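PDB 1W5T: ORC2 from Aeropyrum pernix, which binds ATP and DNA and takes part in the regulation of DNA replication as a Cdc6/Orc-type AAA+ ATPase. Local coordinates for residues P213-E225 / I245-A259. Residues are numbered along the deposited sequence; the frame is centred on the assembly and turned at random.
Sequences PAYKSRELYTILE and ISDVYGEDKGGDGSA. With ANP (phosphoaminophosphonic acid-adenylate ester), chain D.
Tyr-215 meets Gly-257 and Ala-259 in the lid of this AAA+ ATPase, where the start of helix 217-231 packs against the end of helix 239-249 and the loop after it. Tyr-215 CB rests on Gly-257 O at 3.4 Å; with CG anti to the carbonyl carbon (chi1 -69°), the ring runs past Ala-259. Tyr-215 CD1 lies 3.6 Å from Gly-257 O, and Tyr-215 CE1 3.7 Å from Ala-259 CB. Ile-223 CD1 sits over the centre of one ring face. Tyr-215 CZ is 3.4 Å from N7 of the ATP analogue, ANP, and Tyr-215 OH donates a 2.6 Å hydrogen bond to it; Ala-259 CB and Ile-223 also touch the nucleotide. A leucine here would probably leave adenine N7 without this donor and Ile-223 CD1 without the ring face it packs on. The backbone of Tyr-215 is gripped at both ends: its N bonds in the carbonyl plane to a lone pair of Gly-257 O, and its O accepts from Glu-251 N. A CB on Gly-257 would run into Tyr-215 O and Ala-214 CB. Deeper in, Leu-220 forks, CD1 reaching Tyr-249 CB (3.6 Å) and CD2 Ala-259 CA, while Leu-224 CD1 packs on Ile-245. Where helix 217-231 begins, Asp-252 crosses Lys-216 at about a right angle, and its OD2 accepts from Ser-217 N at 2.9 Å on the syn side, 24° out of the carboxylate plane.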
ATOM      1  N   PRO A 213      -0.461   9.422  -0.536  1.00 14.07           N
ATOM      2  CA  PRO A 213       0.272   9.572  -1.784  1.00 14.80           C
ATOM      3  C   PRO A 213       1.755   9.196  -1.532  1.00 15.96           C
ATOM      4  O   PRO A 213       2.208   9.060  -0.382  1.00 15.31           O
ATOM      5  CB  PRO A 213       0.166  11.083  -2.076  1.00 14.88           C
ATOM      6  CG  PRO A 213       0.271  11.718  -0.667  1.00 13.91           C
ATOM      7  CD  PRO A 213      -0.471  10.671   0.256  1.00 13.61           C
ATOM      8  N   ALA A 214       2.498   9.096  -2.629  1.00 16.26           N
ATOM      9  CA  ALA A 214       3.905   8.879  -2.579  1.00 16.89           C
ATOM     10  C   ALA A 214       4.597  10.114  -1.987  1.00 16.72           C
ATOM     11  O   ALA A 214       4.101  11.224  -2.097  1.00 15.60           O
ATOM     12  CB  ALA A 214       4.430   8.562  -4.007  1.00 17.19           C
ATOM     13  N   TYR A 215       5.758   9.881  -1.375  1.00 16.70           N
ATOM     14  CA  TYR A 215       6.495  10.901  -0.646  1.00 16.33           C
ATOM     15  C   TYR A 215       7.327  11.864  -1.498  1.00 17.05           C
ATOM     16  O   TYR A 215       8.085  11.470  -2.419  1.00 16.49           O
ATOM     17  CB  TYR A 215       7.407  10.214   0.389  1.00 16.38           C
ATOM     18  CG  TYR A 215       6.678   9.539   1.532  1.00 13.92           C
ATOM     19  CD1 TYR A 215       6.753   8.145   1.708  1.00  9.02           C
ATOM     20  CD2 TYR A 215       5.926  10.303   2.462  1.00 12.78           C
ATOM     21  CE1 TYR A 215       6.096   7.524   2.772  1.00  9.44           C
ATOM     22  CE2 TYR A 215       5.248   9.677   3.534  1.00 13.01           C
ATOM     23  CZ  TYR A 215       5.334   8.302   3.671  1.00 11.69           C
ATOM     24  OH  TYR A 215       4.689   7.722   4.712  1.00 14.26           O
ATOM     25  N   LYS A 216       7.206  13.140  -1.176  1.00 17.77           N
ATOM     26  CA  LYS A 216       8.107  14.174  -1.740  1.00 19.21           C
ATOM     27  C   LYS A 216       9.485  14.105  -1.074  1.00 19.02           C
ATOM     28  O   LYS A 216       9.649  13.467  -0.017  1.00 18.87           O
ATOM     29  CB  LYS A 216       7.510  15.557  -1.585  1.00 19.08           C
ATOM     30  CG  LYS A 216       6.122  15.648  -2.261  1.00 23.16           C
ATOM     31  CD  LYS A 216       5.468  17.028  -2.084  1.00 28.64           C
ATOM     32  CE  LYS A 216       3.966  17.012  -2.563  1.00 32.16           C
ATOM     33  NZ  LYS A 216       3.805  17.625  -3.938  1.00 35.22           N
ATOM     34  N   SER A 217      10.466  14.763  -1.676  1.00 18.59           N
ATOM     35  CA  SER A 217      11.840  14.645  -1.192  1.00 19.77           C
ATOM     36  C   SER A 217      12.036  15.146   0.233  1.00 19.66           C
ATOM     37  O   SER A 217      12.772  14.515   1.012  1.00 19.92           O
ATOM     38  CB  SER A 217      12.846  15.290  -2.172  1.00 19.84           C
ATOM     39  OG  SER A 217      12.829  16.695  -2.046  1.00 23.25           O
ATOM     40  N   ARG A 218      11.370  16.255   0.560  1.00 19.24           N
ATOM     41  CA  ARG A 218      11.362  16.851   1.891  1.00 19.71           C
ATOM     42  C   ARG A 218      10.875  15.847   2.964  1.00 18.40           C
ATOM     43  O   ARG A 218      11.470  15.722   4.038  1.00 17.41           O
ATOM     44  CB  ARG A 218      10.422  18.068   1.895  1.00 20.67           C
ATOM     45  CG  ARG A 218      11.081  19.407   1.660  1.00 26.50           C
ATOM     46  CD  ARG A 218      10.442  20.592   2.501  1.00 36.95           C
ATOM     47  NE  ARG A 218       9.384  20.131   3.430  1.00 41.80           N
ATOM     48  CZ  ARG A 218       9.098  20.663   4.622  1.00 44.33           C
ATOM     49  NH1 ARG A 218       9.781  21.694   5.101  1.00 44.89           N
ATOM     50  NH2 ARG A 218       8.121  20.141   5.351  1.00 45.10           N
ATOM     51  N   GLU A 219       9.799  15.119   2.641  1.00 17.26           N
ATOM     52  CA  GLU A 219       9.279  14.063   3.524  1.00 15.76           C
ATOM     53  C   GLU A 219      10.214  12.904   3.673  1.00 14.90           C
ATOM     54  O   GLU A 219      10.425  12.453   4.791  1.00 15.16           O
ATOM     55  CB  GLU A 219       7.901  13.613   3.093  1.00 15.51           C
ATOM     56  CG  GLU A 219       6.929  14.773   3.082  1.00 16.30           C
ATOM     57  CD  GLU A 219       5.766  14.516   2.187  1.00 18.01           C
ATOM     58  OE1 GLU A 219       4.669  14.973   2.506  1.00 22.38           O
ATOM     59  OE2 GLU A 219       5.929  13.817   1.187  1.00 20.56           O
ATOM     60  N   LEU A 220      10.800  12.444   2.563  1.00 13.63           N
ATOM     61  CA  LEU A 220      11.795  11.391   2.618  1.00 12.97           C
ATOM     62  C   LEU A 220      12.982  11.826   3.447  1.00 12.49           C
ATOM     63  O   LEU A 220      13.548  11.028   4.155  1.00 12.76           O
ATOM     64  CB  LEU A 220      12.267  10.937   1.213  1.00 12.93           C
ATOM     65  CG  LEU A 220      11.247  10.141   0.366  1.00 12.16           C
ATOM     66  CD1 LEU A 220      11.799   9.927  -1.032  1.00  9.24           C
ATOM     67  CD2 LEU A 220      10.823   8.795   1.068  1.00  8.24           C
ATOM     68  N   TYR A 221      13.333  13.104   3.374  1.00 12.86           N
ATOM     69  CA  TYR A 221      14.438  13.608   4.132  1.00 12.86           C
ATOM     70  C   TYR A 221      14.127  13.483   5.627  1.00 13.49           C
ATOM     71  O   TYR A 221      14.925  12.951   6.406  1.00 13.71           O
ATOM     72  CB  TYR A 221      14.807  15.055   3.765  1.00 13.63           C
ATOM     73  CG  TYR A 221      15.884  15.536   4.713  1.00 15.36           C
ATOM     74  CD1 TYR A 221      15.556  16.092   5.939  1.00 14.35           C
ATOM     75  CD2 TYR A 221      17.250  15.292   4.434  1.00 19.51           C
ATOM     76  CE1 TYR A 221      16.516  16.444   6.835  1.00 17.74           C
ATOM     77  CE2 TYR A 221      18.237  15.677   5.325  1.00 20.00           C
ATOM     78  CZ  TYR A 221      17.850  16.254   6.516  1.00 20.79           C
ATOM     79  OH  TYR A 221      18.778  16.628   7.423  1.00 26.61           O
ATOM     80  N   THR A 222      12.966  13.996   6.020  1.00 13.15           N
ATOM     81  CA  THR A 222      12.478  13.823   7.370  1.00 12.65           C
ATOM     82  C   THR A 222      12.468  12.364   7.789  1.00 11.97           C
ATOM     83  O   THR A 222      12.860  12.033   8.913  1.00 11.84           O
ATOM     84  CB  THR A 222      11.074  14.457   7.515  1.00 12.57           C
ATOM     85  OG1 THR A 222      11.166  15.848   7.214  1.00 13.59           O
ATOM     86  CG2 THR A 222      10.638  14.472   8.943  1.00 10.26           C
ATOM     87  N   ILE A 223      12.030  11.484   6.901  1.00 12.23           N
ATOM     88  CA  ILE A 223      11.991  10.055   7.272  1.00 12.50           C
ATOM     89  C   ILE A 223      13.383   9.434   7.467  1.00 12.24           C
ATOM     90  O   ILE A 223      13.596   8.666   8.408  1.00 13.23           O
ATOM     91  CB  ILE A 223      11.106   9.220   6.292  1.00 12.86           C
ATOM     92  CG1 ILE A 223       9.644   9.707   6.381  1.00 11.61           C
ATOM     93  CG2 ILE A 223      11.281   7.685   6.572  1.00 10.93           C
ATOM     94  CD1 ILE A 223       8.693   9.217   5.197  1.00 12.01           C
ATOM     95  N   LEU A 224      14.335   9.800   6.619  1.00 12.38           N
ATOM     96  CA  LEU A 224      15.690   9.276   6.722  1.00 13.17           C
ATOM     97  C   LEU A 224      16.389   9.846   7.960  1.00 13.80           C
ATOM     98  O   LEU A 224      17.182   9.170   8.647  1.00 13.56           O
ATOM     99  CB  LEU A 224      16.491   9.577   5.438  1.00 13.45           C
ATOM    100  CG  LEU A 224      15.975   8.852   4.189  1.00 13.34           C
ATOM    101  CD1 LEU A 224      16.650   9.370   2.908  1.00 12.89           C
ATOM    102  CD2 LEU A 224      16.090   7.334   4.321  1.00  8.86           C
ATOM    103  N   GLU A 225      16.060  11.084   8.272  1.00 14.03           N
ATOM    104  CA  GLU A 225      16.720  11.735   9.390  1.00 15.79           C
ATOM    105  C   GLU A 225      16.374  11.080  10.740  1.00 15.26           C
ATOM    106  O   GLU A 225      17.263  10.884  11.560  1.00 14.89           O
ATOM    107  CB  GLU A 225      16.469  13.239   9.389  1.00 15.43           C
ATOM    108  CG  GLU A 225      16.970  13.923  10.634  1.00 19.84           C
ATOM    109  CD  GLU A 225      16.548  15.385  10.691  1.00 24.15           C
ATOM    110  OE1 GLU A 225      17.403  16.272  10.574  1.00 26.08           O
ATOM    111  OE2 GLU A 225      15.350  15.657  10.860  1.00 27.07           O
ATOM    112  N   ILE A 245      19.735  10.862  -1.158  1.00 16.97           N
ATOM    113  CA  ILE A 245      18.813   9.774  -1.356  1.00 17.03           C
ATOM    114  C   ILE A 245      17.477  10.396  -1.693  1.00 17.98           C
ATOM    115  O   ILE A 245      16.901  10.133  -2.767  1.00 17.60           O
ATOM    116  CB  ILE A 245      18.729   8.874  -0.124  1.00 16.91           C
ATOM    117  CG1 ILE A 245      20.093   8.204   0.145  1.00 16.49           C
ATOM    118  CG2 ILE A 245      17.693   7.765  -0.372  1.00 16.07           C
ATOM    119  CD1 ILE A 245      20.304   7.547   1.556  1.00 13.73           C
ATOM    120  N   SER A 246      17.029  11.281  -0.797  1.00 18.75           N
ATOM    121  CA  SER A 246      15.733  11.952  -0.930  1.00 19.26           C
ATOM    122  C   SER A 246      15.598  12.790  -2.210  1.00 19.38           C
ATOM    123  O   SER A 246      14.531  12.793  -2.805  1.00 19.16           O
ATOM    124  CB  SER A 246      15.362  12.751   0.338  1.00 18.74           C
ATOM    125  OG  SER A 246      16.383  13.624   0.758  1.00 19.72           O
ATOM    126  N   ASP A 247      16.679  13.430  -2.660  1.00 20.04           N
ATOM    127  CA  ASP A 247      16.666  14.194  -3.919  1.00 21.40           C
ATOM    128  C   ASP A 247      16.402  13.337  -5.136  1.00 21.12           C
ATOM    129  O   ASP A 247      15.818  13.799  -6.094  1.00 21.88           O
ATOM    130  CB  ASP A 247      17.982  14.947  -4.151  1.00 22.36           C
ATOM    131  CG  ASP A 247      17.953  16.345  -3.592  1.00 24.99           C
ATOM    132  OD1 ASP A 247      17.181  16.610  -2.641  1.00 26.82           O
ATOM    133  OD2 ASP A 247      18.675  17.254  -4.039  1.00 31.29           O
ATOM    134  N   VAL A 248      16.849  12.089  -5.103  1.00 20.77           N
ATOM    135  CA  VAL A 248      16.602  11.165  -6.207  1.00 19.71           C
ATOM    136  C   VAL A 248      15.246  10.487  -6.066  1.00 19.66           C
ATOM    137  O   VAL A 248      14.535  10.384  -7.066  1.00 19.57           O
ATOM    138  CB  VAL A 248      17.720  10.095  -6.341  1.00 19.80           C
ATOM    139  CG1 VAL A 248      17.479   9.182  -7.537  1.00 20.18           C
ATOM    140  CG2 VAL A 248      19.070  10.736  -6.460  1.00 20.44           C
ATOM    141  N   TYR A 249      14.878  10.017  -4.857  1.00 19.35           N
ATOM    142  CA  TYR A 249      13.631   9.214  -4.704  1.00 18.94           C
ATOM    143  C   TYR A 249      12.325  10.017  -4.621  1.00 19.37           C
ATOM    144  O   TYR A 249      11.235   9.495  -4.932  1.00 18.25           O
ATOM    145  CB  TYR A 249      13.727   8.213  -3.571  1.00 18.46           C
ATOM    146  CG  TYR A 249      14.763   7.123  -3.792  1.00 18.33           C
ATOM    147  CD1 TYR A 249      15.296   6.442  -2.728  1.00 16.10           C
ATOM    148  CD2 TYR A 249      15.212   6.797  -5.072  1.00 16.59           C
ATOM    149  CE1 TYR A 249      16.235   5.472  -2.910  1.00 16.99           C
ATOM    150  CE2 TYR A 249      16.182   5.836  -5.273  1.00 16.86           C
ATOM    151  CZ  TYR A 249      16.688   5.157  -4.189  1.00 16.84           C
ATOM    152  OH  TYR A 249      17.634   4.145  -4.374  1.00 16.15           O
ATOM    153  N   GLY A 250      12.442  11.291  -4.220  1.00 19.81           N
ATOM    154  CA  GLY A 250      11.283  12.164  -4.099  1.00 21.11           C
ATOM    155  C   GLY A 250      10.404  12.130  -5.353  1.00 22.83           C
ATOM    156  O   GLY A 250      10.916  12.194  -6.477  1.00 23.37           O
ATOM    157  N   GLU A 251       9.080  12.036  -5.165  1.00 23.93           N
ATOM    158  CA  GLU A 251       8.149  11.951  -6.281  1.00 24.21           C
ATOM    159  C   GLU A 251       8.033  13.284  -6.986  1.00 24.05           C
ATOM    160  O   GLU A 251       7.754  13.331  -8.181  1.00 24.65           O
ATOM    161  CB  GLU A 251       6.801  11.416  -5.839  1.00 24.39           C
ATOM    162  CG  GLU A 251       5.838  12.469  -5.312  1.00 27.38           C
ATOM    163  CD  GLU A 251       5.096  13.194  -6.430  1.00 31.15           C
ATOM    164  OE1 GLU A 251       4.678  12.519  -7.424  1.00 32.30           O
ATOM    165  OE2 GLU A 251       4.951  14.434  -6.317  1.00 30.61           O
ATOM    166  N   ASP A 252       8.272  14.368  -6.254  1.00 24.02           N
ATOM    167  CA  ASP A 252       8.421  15.695  -6.877  1.00 23.90           C
ATOM    168  C   ASP A 252       9.701  15.833  -7.734  1.00 24.16           C
ATOM    169  O   ASP A 252       9.807  16.722  -8.548  1.00 24.07           O
ATOM    170  CB  ASP A 252       8.353  16.818  -5.837  1.00 23.19           C
ATOM    171  CG  ASP A 252       9.284  16.598  -4.665  1.00 23.18           C
ATOM    172  OD1 ASP A 252       9.472  17.531  -3.853  1.00 23.76           O
ATOM    173  OD2 ASP A 252       9.853  15.522  -4.430  1.00 23.81           O
ATOM    174  N   LYS A 253      10.665  14.945  -7.543  1.00 24.41           N
ATOM    175  CA  LYS A 253      11.876  14.976  -8.337  1.00 24.31           C
ATOM    176  C   LYS A 253      11.910  13.900  -9.394  1.00 23.95           C
ATOM    177  O   LYS A 253      12.964  13.619  -9.900  1.00 25.14           O
ATOM    178  CB  LYS A 253      13.074  14.784  -7.426  1.00 24.07           C
ATOM    179  CG  LYS A 253      13.064  15.734  -6.252  1.00 24.65           C
ATOM    180  CD  LYS A 253      13.932  16.936  -6.476  1.00 24.57           C
ATOM    181  CE  LYS A 253      13.573  18.054  -5.538  1.00 25.90           C
ATOM    182  NZ  LYS A 253      14.664  18.307  -4.541  1.00 26.70           N
ATOM    183  N   GLY A 254      10.789  13.252  -9.694  1.00 23.97           N
ATOM    184  CA  GLY A 254      10.791  12.200 -10.704  1.00 23.21           C
ATOM    185  C   GLY A 254      10.965  10.783 -10.219  1.00 23.52           C
ATOM    186  O   GLY A 254      10.940   9.841 -11.050  1.00 24.46           O
ATOM    187  N   GLY A 255      11.094  10.602  -8.892  1.00 22.80           N
ATOM    188  CA  GLY A 255      11.215   9.280  -8.297  1.00 21.89           C
ATOM    189  C   GLY A 255       9.901   8.655  -7.856  1.00 22.22           C
ATOM    190  O   GLY A 255       8.868   9.336  -7.850  1.00 22.60           O
ATOM    191  N   ASP A 256       9.962   7.344  -7.604  1.00 21.92           N
ATOM    192  CA  ASP A 256       9.107   6.500  -6.756  1.00 22.55           C
ATOM    193  C   ASP A 256       8.292   7.166  -5.623  1.00 21.24           C
ATOM    194  O   ASP A 256       7.131   6.835  -5.393  1.00 20.57           O
ATOM    195  CB  ASP A 256      10.071   5.559  -5.984  1.00 24.00           C
ATOM    196  CG  ASP A 256      10.012   4.192  -6.440  1.00 28.13           C
ATOM    197  OD1 ASP A 256      10.682   3.314  -5.837  1.00 34.39           O
ATOM    198  OD2 ASP A 256       9.320   3.895  -7.414  1.00 37.33           O
ATOM    199  N   GLY A 257       8.971   8.028  -4.873  1.00 19.46           N
ATOM    200  CA  GLY A 257       8.501   8.504  -3.593  1.00 18.91           C
ATOM    201  C   GLY A 257       8.335   7.403  -2.570  1.00 17.83           C
ATOM    202  O   GLY A 257       7.480   7.485  -1.712  1.00 17.94           O
ATOM    203  N   SER A 258       9.118   6.340  -2.701  1.00 17.23           N
ATOM    204  CA  SER A 258       8.999   5.186  -1.808  1.00 15.93           C
ATOM    205  C   SER A 258       9.943   5.321  -0.600  1.00 15.57           C
ATOM    206  O   SER A 258      11.173   5.377  -0.752  1.00 15.20           O
ATOM    207  CB  SER A 258       9.257   3.919  -2.590  1.00 14.79           C
ATOM    208  OG  SER A 258       9.491   2.846  -1.737  1.00 15.69           O
ATOM    209  N   ALA A 259       9.367   5.380   0.599  1.00 14.61           N
ATOM    210  CA  ALA A 259      10.183   5.367   1.812  1.00 14.33           C
ATOM    211  C   ALA A 259      10.949   4.060   2.052  1.00 14.76           C
ATOM    212  O   ALA A 259      12.087   4.068   2.578  1.00 15.65           O
ATOM    213  CB  ALA A 259       9.362   5.776   3.050  1.00 12.92           C
TER
HETATM  214  PG  ANP D 700       3.670  -1.751  -0.028  1.00 13.70           P
HETATM  215  O1G ANP D 700       4.803  -2.761  -0.490  1.00 19.20           O
HETATM  216  O2G ANP D 700       2.607  -2.567   0.831  1.00 17.59           O
HETATM  217  O3G ANP D 700       2.964  -1.005  -1.240  1.00 13.19           O
HETATM  218  PB  ANP D 700       3.518   0.267   2.169  1.00  9.28           P
HETATM  219  O1B ANP D 700       2.561  -0.578   3.101  1.00 14.31           O
HETATM  220  O2B ANP D 700       2.671   1.343   1.426  1.00 12.13           O
HETATM  221  N3B ANP D 700       4.432  -0.674   1.073  1.00 11.12           N
HETATM  222  PA  ANP D 700       5.219   0.639   4.459  1.00  8.06           P
HETATM  223  O1A ANP D 700       4.267   1.116   5.654  1.00 11.27           O
HETATM  224  O2A ANP D 700       5.473  -0.920   4.592  1.00 10.42           O
HETATM  225  O3A ANP D 700       4.644   1.080   3.016  1.00 11.35           O
HETATM  226  O5' ANP D 700       6.578   1.509   4.478  1.00 14.09           O
HETATM  227  C5' ANP D 700       7.801   1.336   3.744  1.00  9.32           C
HETATM  228  C4' ANP D 700       8.932   1.679   4.718  1.00 10.21           C
HETATM  229  O4' ANP D 700       8.948   3.085   4.997  1.00  9.99           O
HETATM  230  C3' ANP D 700       8.753   1.031   6.089  1.00  9.68           C
HETATM  231  O3' ANP D 700      10.024   0.754   6.605  1.00  8.65           O
HETATM  232  C2' ANP D 700       8.107   2.107   6.953  1.00  9.19           C
HETATM  233  O2' ANP D 700       8.296   1.986   8.363  1.00  9.02           O
HETATM  234  C1' ANP D 700       8.759   3.361   6.388  1.00  8.21           C
HETATM  235  N9  ANP D 700       7.831   4.484   6.440  1.00 10.03           N
HETATM  236  C8  ANP D 700       6.800   4.717   5.551  1.00  8.09           C
HETATM  237  N7  ANP D 700       6.110   5.843   5.859  1.00  5.12           N
HETATM  238  C5  ANP D 700       6.699   6.396   6.929  1.00  7.11           C
HETATM  239  C6  ANP D 700       6.569   7.574   7.846  1.00  8.46           C
HETATM  240  N6  ANP D 700       5.602   8.523   7.687  1.00  6.17           N
HETATM  241  N1  ANP D 700       7.426   7.701   8.896  1.00  6.40           N
HETATM  242  C2  ANP D 700       8.399   6.837   9.143  1.00  7.85           C
HETATM  243  N3  ANP D 700       8.615   5.721   8.401  1.00 11.50           N
HETATM  244  C4  ANP D 700       7.779   5.481   7.278  1.00  7.81           C